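Long-range contact in 5-carboxyvanillate decarboxylase (Sphingomonas paucimobilis, PDB 4L6D), which probably acts as a metal-dependent carboxy-lyase of the amidohydrolase superfamily, removing a carboxylate from 5-carboxyvanillate to give vanillate: residues A[169-175]-A[222-227]. Sequence-based numbering, arbitrary orientation.
With MN (manganese (II) ion), chain I; VNL (4-hydroxy-3-methoxybenzoate), chain J.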
ATOM      1  N   LEU A 169      18.493  -2.090  20.606  1.00  6.84           N
ATOM      2  CA  LEU A 169      17.129  -2.641  20.574  1.00  5.33           C
ATOM      3  C   LEU A 169      16.457  -2.439  19.225  1.00  6.31           C
ATOM      4  O   LEU A 169      16.499  -1.344  18.649  1.00  8.15           O
ATOM      5  CB  LEU A 169      16.258  -1.990  21.653  1.00  5.48           C
ATOM      6  CG  LEU A 169      16.684  -2.227  23.107  1.00  8.14           C
ATOM      7  CD1 LEU A 169      15.711  -1.537  24.036  1.00 11.76           C
ATOM      8  CD2 LEU A 169      16.759  -3.722  23.414  1.00 11.45           C
ATOM      9  N   ALA A 170      15.799  -3.487  18.742  1.00  5.34           N
ATOM     10  CA  ALA A 170      14.964  -3.372  17.558  1.00  4.85           C
ATOM     11  C   ALA A 170      13.685  -2.599  17.894  1.00  6.32           C
ATOM     12  O   ALA A 170      13.133  -2.755  18.984  1.00  7.33           O
ATOM     13  CB  ALA A 170      14.632  -4.751  17.014  1.00  7.37           C
ATOM     14  N   LEU A 171      13.237  -1.755  16.966  1.00  5.55           N
ATOM     15  CA  LEU A 171      11.989  -1.013  17.143  1.00  5.14           C
ATOM     16  C   LEU A 171      10.894  -1.580  16.254  1.00  5.09           C
ATOM     17  O   LEU A 171      10.995  -1.543  15.028  1.00  5.25           O
ATOM     18  CB  LEU A 171      12.194   0.463  16.811  1.00  5.57           C
ATOM     19  CG  LEU A 171      10.918   1.313  16.814  1.00  4.86           C
ATOM     20  CD1 LEU A 171      10.333   1.444  18.225  1.00  6.76           C
ATOM     21  CD2 LEU A 171      11.206   2.689  16.238  1.00  6.74           C
ATOM     22  N   TYR A 172       9.846  -2.108  16.880  1.00  4.03           N
ATOM     23  CA  TYR A 172       8.668  -2.555  16.154  1.00  5.08           C
ATOM     24  C   TYR A 172       7.809  -1.327  15.908  1.00  6.46           C
ATOM     25  O   TYR A 172       7.344  -0.700  16.860  1.00  6.32           O
ATOM     26  CB  TYR A 172       7.905  -3.578  17.004  1.00  4.80           C
ATOM     27  CG  TYR A 172       7.026  -4.548  16.236  1.00  4.83           C
ATOM     28  CD1 TYR A 172       6.039  -4.094  15.365  1.00  4.86           C
ATOM     29  CD2 TYR A 172       7.176  -5.924  16.404  1.00  5.11           C
ATOM     30  CE1 TYR A 172       5.223  -4.984  14.682  1.00  4.84           C
ATOM     31  CE2 TYR A 172       6.375  -6.823  15.730  1.00  4.60           C
ATOM     32  CZ  TYR A 172       5.409  -6.347  14.862  1.00  3.95           C
ATOM     33  OH  TYR A 172       4.625  -7.253  14.199  1.00  5.18           O
ATOM     34  N   ILE A 173       7.638  -0.944  14.646  1.00  4.59           N
ATOM     35  CA  ILE A 173       6.713   0.143  14.333  1.00  4.19           C
ATOM     36  C   ILE A 173       5.371  -0.471  13.988  1.00  4.47           C
ATOM     37  O   ILE A 173       5.126  -0.883  12.846  1.00  4.97           O
ATOM     38  CB  ILE A 173       7.219   1.083  13.214  1.00  5.25           C
ATOM     39  CG1 ILE A 173       8.562   1.703  13.614  1.00  7.62           C
ATOM     40  CG2 ILE A 173       6.202   2.191  12.985  1.00  7.65           C
ATOM     41  CD1 ILE A 173       9.177   2.605  12.539  1.00  8.08           C
ATOM     42  N   HIS A 174       4.525  -0.544  15.012  1.00  5.05           N
ATOM     43  CA  HIS A 174       3.178  -1.093  14.923  1.00  7.44           C
ATOM     44  C   HIS A 174       2.272  -0.037  14.293  1.00  6.63           C
ATOM     45  O   HIS A 174       2.580   1.144  14.342  1.00  6.16           O
ATOM     46  CB  HIS A 174       2.726  -1.411  16.351  1.00  6.54           C
ATOM     47  CG  HIS A 174       1.422  -2.137  16.439  1.00  4.02           C
ATOM     48  ND1 HIS A 174       0.203  -1.492  16.403  1.00  5.74           N
ATOM     49  CD2 HIS A 174       1.147  -3.456  16.557  1.00  6.11           C
ATOM     50  CE1 HIS A 174      -0.765  -2.383  16.500  1.00  6.52           C
ATOM     51  NE2 HIS A 174      -0.220  -3.583  16.593  1.00  6.91           N
ATOM     52  N   PRO A 175       1.147  -0.444  13.689  1.00  4.77           N
ATOM     53  CA  PRO A 175       0.245   0.597  13.173  1.00  6.43           C
ATOM     54  C   PRO A 175      -0.483   1.424  14.243  1.00  7.37           C
ATOM     55  O   PRO A 175      -0.554   1.088  15.424  1.00  6.20           O
ATOM     56  CB  PRO A 175      -0.792  -0.200  12.357  1.00  5.81           C
ATOM     57  CG  PRO A 175      -0.101  -1.501  12.042  1.00  5.31           C
ATOM     58  CD  PRO A 175       0.777  -1.789  13.214  1.00  5.36           C
ATOM     59  N   LYS A 222      17.496  -1.192  13.773  1.00  8.04           N
ATOM     60  CA  LYS A 222      16.698  -2.320  13.310  1.00  8.68           C
ATOM     61  C   LYS A 222      15.227  -2.000  13.548  1.00  6.55           C
ATOM     62  O   LYS A 222      14.820  -1.686  14.669  1.00  8.04           O
ATOM     63  CB  LYS A 222      17.087  -3.629  14.002  1.00 10.05           C
ATOM     64  CG  LYS A 222      16.352  -4.870  13.470  1.00 11.45           C
ATOM     65  CD  LYS A 222      16.829  -5.279  12.058  1.00 14.02           C
ATOM     66  CE  LYS A 222      18.164  -6.013  12.119  1.00 18.82           C
ATOM     67  NZ  LYS A 222      18.800  -6.173  10.775  1.00 16.47           N
ATOM     68  N   ILE A 223      14.459  -2.056  12.470  1.00  4.73           N
ATOM     69  CA  ILE A 223      13.029  -1.757  12.474  1.00  6.48           C
ATOM     70  C   ILE A 223      12.266  -3.024  12.114  1.00  7.75           C
ATOM     71  O   ILE A 223      12.674  -3.774  11.221  1.00  8.11           O
ATOM     72  CB  ILE A 223      12.693  -0.662  11.433  1.00  5.13           C
ATOM     73  CG1 ILE A 223      13.576   0.581  11.628  1.00  7.41           C
ATOM     74  CG2 ILE A 223      11.189  -0.321  11.456  1.00  5.02           C
ATOM     75  CD1 ILE A 223      13.395   1.288  12.957  1.00  7.69           C
ATOM     76  N   VAL A 224      11.162  -3.277  12.813  1.00  4.63           N
ATOM     77  CA  VAL A 224      10.336  -4.435  12.508  1.00  3.70           C
ATOM     78  C   VAL A 224       8.932  -3.959  12.121  1.00  4.82           C
ATOM     79  O   VAL A 224       8.360  -3.080  12.777  1.00  4.72           O
ATOM     80  CB  VAL A 224      10.290  -5.408  13.700  1.00  3.99           C
ATOM     81  CG1 VAL A 224       9.261  -6.514  13.456  1.00  4.22           C
ATOM     82  CG2 VAL A 224      11.689  -6.022  13.953  1.00  5.30           C
ATOM     83  N   LEU A 225       8.410  -4.507  11.025  1.00  4.22           N
ATOM     84  CA  LEU A 225       7.059  -4.191  10.565  1.00  6.29           C
ATOM     85  C   LEU A 225       6.186  -5.437  10.490  1.00  6.40           C
ATOM     86  O   LEU A 225       6.577  -6.448   9.891  1.00  6.82           O
ATOM     87  CB  LEU A 225       7.113  -3.550   9.178  1.00  4.46           C
ATOM     88  CG  LEU A 225       7.819  -2.202   9.065  1.00  3.52           C
ATOM     89  CD1 LEU A 225       7.820  -1.787   7.595  1.00  7.29           C
ATOM     90  CD2 LEU A 225       7.119  -1.141   9.895  1.00  5.84           C
ATOM     91  N   GLY A 226       5.000  -5.356  11.084  1.00  5.65           N
ATOM     92  CA  GLY A 226       4.047  -6.447  11.043  1.00  5.57           C
ATOM     93  C   GLY A 226       3.263  -6.499   9.741  1.00  4.08           C
ATOM     94  O   GLY A 226       3.562  -5.771   8.789  1.00  4.36           O
ATOM     95  N   HIS A 227       2.278  -7.389   9.695  1.00  3.70           N
ATOM     96  CA  HIS A 227       1.358  -7.465   8.556  1.00  5.30           C
ATOM     97  C   HIS A 227       2.109  -7.633   7.251  1.00  5.95           C
ATOM     98  O   HIS A 227       1.877  -6.914   6.270  1.00  4.76           O
ATOM     99  CB  HIS A 227       0.422  -6.253   8.597  1.00  5.37           C
ATOM    100  CG  HIS A 227      -0.022  -5.971   9.992  1.00  4.68           C
ATOM    101  ND1 HIS A 227       0.442  -4.894  10.716  1.00  5.15           N
ATOM    102  CD2 HIS A 227      -0.751  -6.722  10.857  1.00  5.23           C
ATOM    103  CE1 HIS A 227      -0.019  -4.971  11.953  1.00  5.24           C
ATOM    104  NE2 HIS A 227      -0.750  -6.068  12.062  1.00  6.31           N
TER
HETATM  105 MN    MN I 401      -1.276  -5.505  16.428  1.00  5.68          MN
HETATM  106  C1  VNL J 402      -6.964  -4.089  15.891  1.00  9.41           C
HETATM  107  CO1 VNL J 402      -6.212  -5.115  15.304  1.00  9.82           C
HETATM  108  CO2 VNL J 402      -6.367  -3.149  16.755  1.00 10.71           C
HETATM  109  CM1 VNL J 402      -4.836  -5.229  15.576  1.00 12.26           C
HETATM  110  CM2 VNL J 402      -5.003  -3.236  17.027  1.00 10.80           C
HETATM  111  OM  VNL J 402      -4.335  -2.369  17.852  1.00 11.71           O
HETATM  112  CZ  VNL J 402      -4.214  -4.314  16.424  1.00 10.37           C
HETATM  113  CC  VNL J 402      -8.443  -4.010  15.618  1.00 11.63           C
HETATM  114  CV  VNL J 402      -5.035  -1.275  18.475  1.00  8.34           C
HETATM  115  O1  VNL J 402      -9.053  -4.986  15.105  1.00 12.91           O
HETATM  116  O2  VNL J 402      -9.060  -2.977  15.974  1.00 11.49           O
HETATM  117  O3  VNL J 402      -2.988  -4.537  16.988  1.00 11.87           O
HETATM  118  O   HOH W   1      18.033  -0.544  16.507  1.00  9.92           O
HETATM  119  O   HOH W   2       3.687  -3.005  11.808  1.00  5.34           O
HETATM  120  O   HOH W   3      -0.565  -6.137  18.404  1.00  6.18           O
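L171 and V224 sit at the centre of a parallel strand pairing: the L171 N-H donates to K222 O (2.8 Å), V224 N returns a bond to L171 O, and I173 N donates to V224 O. Water extends the pairing at both ends, one molecule bridging L169 O to K222 N and another I173 O to G226 N, the second where the strands have begun to diverge.

Apolar contacts lie on both faces of the sheet. On one, V224 CG1 rests over the Y172 ring in a CH-pi contact, 3.9 Å from its centroid. Y172 CG lies anti to its own backbone N (chi1 -156°), and the ring runs forward along the neighbouring strand, bringing Y172 OH to 3.3 Å from G226 CA. On the other face, L171 and I223 lie side by side, I173 CD1 meets I223 CG2 at 3.7 Å, and L225 CD2 reaches I173 CB; helix 197-211 packs against I173 and L225.

Strands 171-174 and 223-225 are the fifth and sixth of the amidohydrolase (beta/alpha)8 barrel, whose C-terminal strand ends carry the metal site. There H174 NE2 binds the manganese ion at 2.2 Å, alongside E8, D297, a water and the phenolic O3 of vanillate. Its other nitrogen, ND1, donates to a lone pair of P175 O, in the carbonyl plane, which helps fix the imidazole's rotation.

Polar groups beside the metal form a second shell. Y172 OH hydrogen-bonds to E8 and T270, and a phenylalanine here would probably leave the E8 carboxylate and T270 without their shared hydroxyl partner. H227, whose CE1 lies 3.5 Å from P175 CG, hydrogen-bonds through NE2 to D297 and through ND1 to E230.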